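Local coordinates for protein xyloglucan-specific endo-beta-1,4-glucanase (Uncultured bacterium, PDB 4W88) that hydrolyses beta-1,4-glucosidic linkages within the backbone of xyloglucan as an endo-acting glycoside hydrolase of family 5, at residues 18-23 with 304-309; 58-63 with 96-101. The protein carries 1 engineered substitution. All coordinates share one frame; numbering follows the deposited sequence.

Overall arrangement
Both contacts belong to the closed eight-stranded parallel barrel, and their centres lie 12 Å apart. Interaction 2 pairs strands 57-60 and 97-101, while interaction 1 brings the loop after strand 15-18 against the end of strand 300-305, where the last strand comes round to the first. Strand 15-18 links the two: Leu18 N sits 2.9 Å from Arg59 O, a probable hydrogen bond, and beyond the strands Asp23 O lies 2.7 Å from Thr63 OG1, another. Both contacts lie close to the sugar-binding site without touching the glucose. Measured to nearest atoms, the Trp304 side chain comes within about 7 Å of a bound glucose and that of Arg59 within about 8 Å.

Interaction 1: 18-23 with 304-309; sequences LGNTLD and WDNNIY
Gly19 sets its CA over one face of the Trp304 indole, 3.9 Å from the centroid of the six-membered ring in a CH-pi contact displaced toward CH2 and CZ2. Trp304 CG stands anti to the backbone N (chi1 -176°), which carries the ring out to the glycine. Gly19 N-H is also given to Asp305 O (2.9 Å), a bent bond at 136°; having no side chain, Gly19 can come this close to both ring and carbonyl. Asn20 comes next. Its CB and CG lie alongside Asn306 CB, CG at 3.8 Å; at the tip ND2 touches the same CB, and OD1 lies in the indole plane at the edge, 3.8 Å from Trp304 CZ2. One water donates to Asn20 OD1 and accepts from Trp304 NE1 and Asn306 ND2, whose other acceptor is Glu314 O. The site is the C-terminal end of a TIM barrel, where the loop after the first strand meets the last strand and Trp304 reaches the bound Tris molecule. Asp23 braces the loop: its OD2 accepts from Asn20 N (2.9 Å), its OD1 from Thr21 N. An alanine here would probably leave those two N-H groups without their acceptors and the loop freer to shift. The carboxylate meets the indole tip to tip, nearly perpendicular to it, with OD2 in the ring plane 3.5 Å from Trp304 CH2.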
loop_
_atom_site.group_PDB
_atom_site.type_symbol
_atom_site.label_atom_id
_atom_site.label_comp_id
_atom_site.label_asym_id
_atom_site.label_seq_id
_atom_site.Cartn_x
_atom_site.Cartn_y
_atom_site.Cartn_z
ATOM N N LEU A 18 4.094 -5.699 5.269
ATOM C CA LEU A 18 3.752 -6.810 6.221
ATOM C C LEU A 18 2.431 -7.448 5.775
ATOM O O LEU A 18 1.361 -7.262 6.400
ATOM C CB LEU A 18 3.609 -6.183 7.621
ATOM C CG LEU A 18 3.457 -7.169 8.803
ATOM C CD1 LEU A 18 4.698 -8.033 9.025
ATOM C CD2 LEU A 18 3.080 -6.341 9.999
ATOM N N GLY A 19 2.504 -8.228 4.687
ATOM C CA GLY A 19 1.301 -8.721 4.042
ATOM C C GLY A 19 0.646 -9.932 4.730
ATOM O O GLY A 19 1.320 -10.721 5.382
ATOM N N ASN A 20 -0.684 -10.070 4.564
ATOM C CA ASN A 20 -1.456 -11.228 5.056
ATOM C C ASN A 20 -1.348 -11.379 6.588
ATOM O O ASN A 20 -1.189 -12.511 7.098
ATOM C CB ASN A 20 -1.066 -12.537 4.329
ATOM C CG ASN A 20 -1.730 -12.677 2.969
ATOM O OD1 ASN A 20 -2.193 -11.679 2.340
ATOM N ND2 ASN A 20 -1.727 -13.869 2.456
ATOM N N THR A 21 -1.313 -10.206 7.245
ATOM C CA THR A 21 -1.024 -10.112 8.713
ATOM C C THR A 21 -2.155 -9.320 9.367
ATOM O O THR A 21 -3.233 -9.905 9.533
ATOM C CB THR A 21 0.409 -9.635 8.915
ATOM O OG1 THR A 21 1.312 -10.442 8.132
ATOM C CG2 THR A 21 0.833 -9.634 10.316
ATOM N N LEU A 22 -1.982 -8.020 9.646
ATOM C CA LEU A 22 -3.070 -7.257 10.236
ATOM C C LEU A 22 -4.234 -7.018 9.244
ATOM O O LEU A 22 -5.333 -6.613 9.643
ATOM C CB LEU A 22 -2.558 -5.975 10.822
ATOM C CG LEU A 22 -1.502 -6.168 11.920
ATOM C CD1 LEU A 22 -1.063 -4.793 12.357
ATOM C CD2 LEU A 22 -2.059 -6.895 13.124
ATOM N N ASP A 23 -3.975 -7.272 7.968
ATOM C CA ASP A 23 -4.944 -7.201 6.894
ATOM C C ASP A 23 -5.771 -8.450 6.762
ATOM O O ASP A 23 -6.798 -8.429 6.073
ATOM C CB ASP A 23 -4.284 -6.909 5.525
ATOM C CG ASP A 23 -3.015 -7.738 5.268
ATOM O OD1 ASP A 23 -2.118 -7.865 6.163
ATOM O OD2 ASP A 23 -2.883 -8.230 4.101
ATOM N N TRP A 304 5.224 -6.114 -1.996
ATOM C CA TRP A 304 4.275 -6.956 -1.313
ATOM C C TRP A 304 4.905 -8.300 -0.829
ATOM O O TRP A 304 5.493 -9.046 -1.639
ATOM C CB TRP A 304 3.096 -7.262 -2.229
ATOM C CG TRP A 304 2.065 -8.063 -1.476
ATOM C CD1 TRP A 304 1.706 -9.378 -1.670
ATOM C CD2 TRP A 304 1.200 -7.542 -0.445
ATOM N NE1 TRP A 304 0.726 -9.725 -0.765
ATOM C CE2 TRP A 304 0.369 -8.608 -0.027
ATOM C CE3 TRP A 304 1.072 -6.297 0.155
ATOM C CZ2 TRP A 304 -0.570 -8.459 1.009
ATOM C CZ3 TRP A 304 0.145 -6.140 1.116
ATOM C CH2 TRP A 304 -0.663 -7.191 1.544
ATOM N N ASP A 305 4.883 -8.549 0.484
ATOM C CA ASP A 305 5.424 -9.741 1.057
ATOM C C ASP A 305 4.415 -10.411 1.974
ATOM O O ASP A 305 4.165 -9.976 3.102
ATOM C CB ASP A 305 6.752 -9.455 1.774
ATOM C CG ASP A 305 7.449 -10.720 2.268
ATOM O OD1 ASP A 305 6.773 -11.801 2.414
ATOM O OD2 ASP A 305 8.705 -10.641 2.507
ATOM N N ASN A 306 3.884 -11.541 1.461
ATOM C CA ASN A 306 2.890 -12.315 2.201
ATOM C C ASN A 306 3.371 -13.545 2.956
ATOM O O ASN A 306 2.541 -14.336 3.479
ATOM C CB ASN A 306 1.691 -12.660 1.284
ATOM C CG ASN A 306 2.095 -13.484 0.088
ATOM O OD1 ASN A 306 3.238 -13.947 0.045
ATOM N ND2 ASN A 306 1.163 -13.756 -0.795
ATOM N N ASN A 307 4.681 -13.750 2.954
ATOM C CA ASN A 307 5.328 -14.939 3.566
ATOM C C ASN A 307 4.933 -16.240 2.911
ATOM O O ASN A 307 5.051 -17.277 3.551
ATOM C CB ASN A 307 5.045 -14.955 5.054
ATOM C CG ASN A 307 5.979 -15.839 5.847
ATOM O OD1 ASN A 307 7.112 -16.075 5.446
ATOM N ND2 ASN A 307 5.510 -16.330 6.969
ATOM N N ILE A 308 4.548 -16.199 1.622
ATOM C CA ILE A 308 4.240 -17.429 0.890
ATOM C C ILE A 308 5.331 -17.633 -0.137
ATOM O O ILE A 308 5.507 -16.802 -1.003
ATOM C CB ILE A 308 2.861 -17.389 0.214
ATOM C CG1 ILE A 308 1.762 -17.241 1.281
ATOM C CG2 ILE A 308 2.649 -18.667 -0.594
ATOM C CD1 ILE A 308 0.380 -17.111 0.668
ATOM N N TYR A 309 6.044 -18.767 -0.064
ATOM C CA TYR A 309 7.131 -19.051 -0.990
ATOM C C TYR A 309 7.179 -20.541 -1.348
ATOM O O TYR A 309 7.196 -20.879 -2.507
ATOM C CB TYR A 309 8.481 -18.630 -0.396
ATOM C CG TYR A 309 9.661 -18.692 -1.343
ATOM C CD1 TYR A 309 9.920 -17.639 -2.191
ATOM C CD2 TYR A 309 10.504 -19.765 -1.374
ATOM C CE1 TYR A 309 10.989 -17.658 -3.038
ATOM C CE2 TYR A 309 11.594 -19.799 -2.226
ATOM C CZ TYR A 309 11.837 -18.740 -3.070
ATOM O OH TYR A 309 12.906 -18.638 -3.947
HETATM O O HOH W 1 -1.231 -11.899 -0.369
#

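Interaction 2: 58-63 with 96-101; sequences IRIPVT and MYIILD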
loop_
_atom_site.group_PDB
_atom_site.type_symbol
_atom_site.label_atom_id
_atom_site.label_comp_id
_atom_site.label_asym_id
_atom_site.label_seq_id
_atom_site.Cartn_x
_atom_site.Cartn_y
_atom_site.Cartn_z
ATOM N N ILE A 58 8.315 0.572 5.796
ATOM C CA ILE A 58 7.385 -0.569 5.977
ATOM C C ILE A 58 5.957 -0.036 5.804
ATOM O O ILE A 58 5.564 0.969 6.402
ATOM C CB ILE A 58 7.559 -1.271 7.364
ATOM C CG1 ILE A 58 6.669 -2.491 7.492
ATOM C CG2 ILE A 58 7.393 -0.303 8.552
ATOM C CD1 ILE A 58 7.017 -3.361 8.695
ATOM N N ARG A 59 5.176 -0.775 5.010
ATOM C CA ARG A 59 3.754 -0.574 4.886
ATOM C C ARG A 59 3.091 -1.683 5.772
ATOM O O ARG A 59 3.429 -2.874 5.649
ATOM C CB ARG A 59 3.289 -0.589 3.446
ATOM C CG ARG A 59 1.782 -0.434 3.288
ATOM C CD ARG A 59 1.537 -0.102 1.815
ATOM N NE ARG A 59 0.184 0.170 1.324
ATOM C CZ ARG A 59 -0.603 -0.709 0.745
ATOM N NH1 ARG A 59 -0.331 -1.994 0.712
ATOM N NH2 ARG A 59 -1.668 -0.249 0.113
ATOM N N ILE A 60 2.175 -1.228 6.652
ATOM C CA ILE A 60 1.469 -2.078 7.576
ATOM C C ILE A 60 0.028 -2.050 7.173
ATOM O O ILE A 60 -0.757 -1.138 7.546
ATOM C CB ILE A 60 1.635 -1.572 9.011
ATOM C CG1 ILE A 60 3.148 -1.531 9.388
ATOM C CG2 ILE A 60 0.881 -2.451 10.005
ATOM C CD1 ILE A 60 3.537 -0.811 10.650
ATOM N N PRO A 61 -0.355 -3.008 6.320
ATOM C CA PRO A 61 -1.764 -3.047 5.921
ATOM C C PRO A 61 -2.612 -3.578 7.055
ATOM O O PRO A 61 -2.254 -4.554 7.708
ATOM C CB PRO A 61 -1.752 -3.999 4.751
ATOM C CG PRO A 61 -0.542 -4.839 4.930
ATOM C CD PRO A 61 0.464 -4.014 5.641
ATOM N N VAL A 62 -3.759 -2.942 7.251
ATOM C CA VAL A 62 -4.636 -3.292 8.351
ATOM C C VAL A 62 -6.093 -3.323 7.867
ATOM O O VAL A 62 -6.554 -2.360 7.257
ATOM C CB VAL A 62 -4.561 -2.321 9.509
ATOM C CG1 VAL A 62 -5.400 -2.796 10.657
ATOM C CG2 VAL A 62 -3.131 -2.151 10.003
ATOM N N THR A 63 -6.815 -4.393 8.176
ATOM C CA THR A 63 -8.238 -4.430 7.868
ATOM C C THR A 63 -8.945 -4.227 9.186
ATOM O O THR A 63 -8.794 -5.012 10.144
ATOM C CB THR A 63 -8.699 -5.794 7.215
ATOM O OG1 THR A 63 -7.899 -5.978 6.007
ATOM C CG2 THR A 63 -10.167 -5.719 6.857
HETATM N N MSE A 96 12.168 3.850 11.205
HETATM C CA MSE A 96 11.680 3.532 9.843
HETATM C C MSE A 96 10.615 4.515 9.378
HETATM O O MSE A 96 9.942 5.165 10.194
HETATM C CB MSE A 96 11.105 2.119 9.812
HETATM C CG MSE A 96 12.166 1.077 10.075
HETATM SE SE MSE A 96 11.397 -0.721 10.162
HETATM C CE MSE A 96 11.302 -1.116 8.280
ATOM N N TYR A 97 10.524 4.657 8.038
ATOM C CA TYR A 97 9.385 5.283 7.380
ATOM C C TYR A 97 8.265 4.256 7.371
ATOM O O TYR A 97 8.506 3.065 7.123
ATOM C CB TYR A 97 9.783 5.797 5.984
ATOM C CG TYR A 97 10.797 6.921 6.116
ATOM C CD1 TYR A 97 12.191 6.670 6.294
ATOM C CD2 TYR A 97 10.354 8.205 6.219
ATOM C CE1 TYR A 97 13.049 7.713 6.558
ATOM C CE2 TYR A 97 11.206 9.259 6.424
ATOM C CZ TYR A 97 12.530 9.022 6.608
ATOM O OH TYR A 97 13.312 10.129 6.894
ATOM N N ILE A 98 7.036 4.723 7.557
ATOM C CA ILE A 98 5.924 3.829 7.814
ATOM C C ILE A 98 4.695 4.269 7.034
ATOM O O ILE A 98 4.373 5.478 7.063
ATOM C CB ILE A 98 5.550 3.782 9.313
ATOM C CG1 ILE A 98 6.792 3.503 10.150
ATOM C CG2 ILE A 98 4.457 2.734 9.561
ATOM C CD1 ILE A 98 6.636 3.811 11.634
ATOM N N ILE A 99 3.980 3.326 6.474
ATOM C CA ILE A 99 2.640 3.592 6.000
ATOM C C ILE A 99 1.671 2.715 6.722
ATOM O O ILE A 99 1.804 1.521 6.709
ATOM C CB ILE A 99 2.483 3.392 4.472
ATOM C CG1 ILE A 99 3.401 4.335 3.684
ATOM C CG2 ILE A 99 1.027 3.457 4.054
ATOM C CD1 ILE A 99 3.416 4.001 2.175
ATOM N N LEU A 100 0.679 3.359 7.325
ATOM C CA LEU A 100 -0.502 2.695 7.892
ATOM C C LEU A 100 -1.697 2.898 6.935
ATOM O O LEU A 100 -2.019 4.040 6.602
ATOM C CB LEU A 100 -0.894 3.330 9.212
ATOM C CG LEU A 100 -2.102 2.759 9.924
ATOM C CD1 LEU A 100 -1.946 1.287 10.274
ATOM C CD2 LEU A 100 -2.404 3.649 11.146
ATOM N N ASP A 101 -2.321 1.807 6.475
ATOM C CA ASP A 101 -3.502 1.936 5.655
ATOM C C ASP A 101 -4.776 1.419 6.330
ATOM O O ASP A 101 -4.730 0.954 7.480
ATOM C CB ASP A 101 -3.308 1.298 4.272
ATOM C CG ASP A 101 -3.534 -0.217 4.195
ATOM O OD1 ASP A 101 -3.965 -0.836 5.151
ATOM O OD2 ASP A 101 -3.315 -0.752 3.011
#
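Ile58, Arg59 and Ile60 run parallel to Ile98, Ile99 and Leu100 as neighbouring strands, and the backbone pairing is regular and close here. Ile58 N hydrogen-bonds to Tyr97 O, Ile99 N to Ile58 O and Ile60 N to Ile99 O, each at 2.8 Å, the last almost straight at 174°. On the face that carries Ile58, Ile60, Ile98 and Leu100, the branches pack against one another: Ile60 CD1 rests on Ile98 CG2 (3.8 Å), and the CE methyl of selenomethionine Met96 meets Ile58 CB. Helix 78-92 covers this side, with Ala91 touching both Ile58 and Ile98.

Past Ile60 the ladder gives way. Ile60 O and Asp101 N stand 3.5 Å apart without a hydrogen bond, and Asp101 O, though buried, has no partner. A side chain takes over: Asp101 CG sits between its own backbone N and carbonyl carbon (chi1 83°), which brings OD1 back to accept from Val62 N at 3.0 Å. Val62 CG2 meanwhile packs on Leu100 CD1 (3.6 Å). The other carboxylate oxygen, OD2, is hydrogen-bonded by His103 ND1 and hangs over the guanidinium face of Arg59, 3.4 Å from NH2. That salt bridge is one of charge alone, since no N-H points at the oxygen. Arg59, extended from CG to NE, makes salt bridges to Glu145 and Glu271 and hydrogen bonds to Asn17 and Asn148, partners that would hold the guanidinium's rotation. Strands 57-60 and 97-101, joined by helix 78-92, form a beta-alpha-beta unit of the TIM barrel, with the polar residues gathered at the C-terminal strand ends, where family 5 enzymes place their active site.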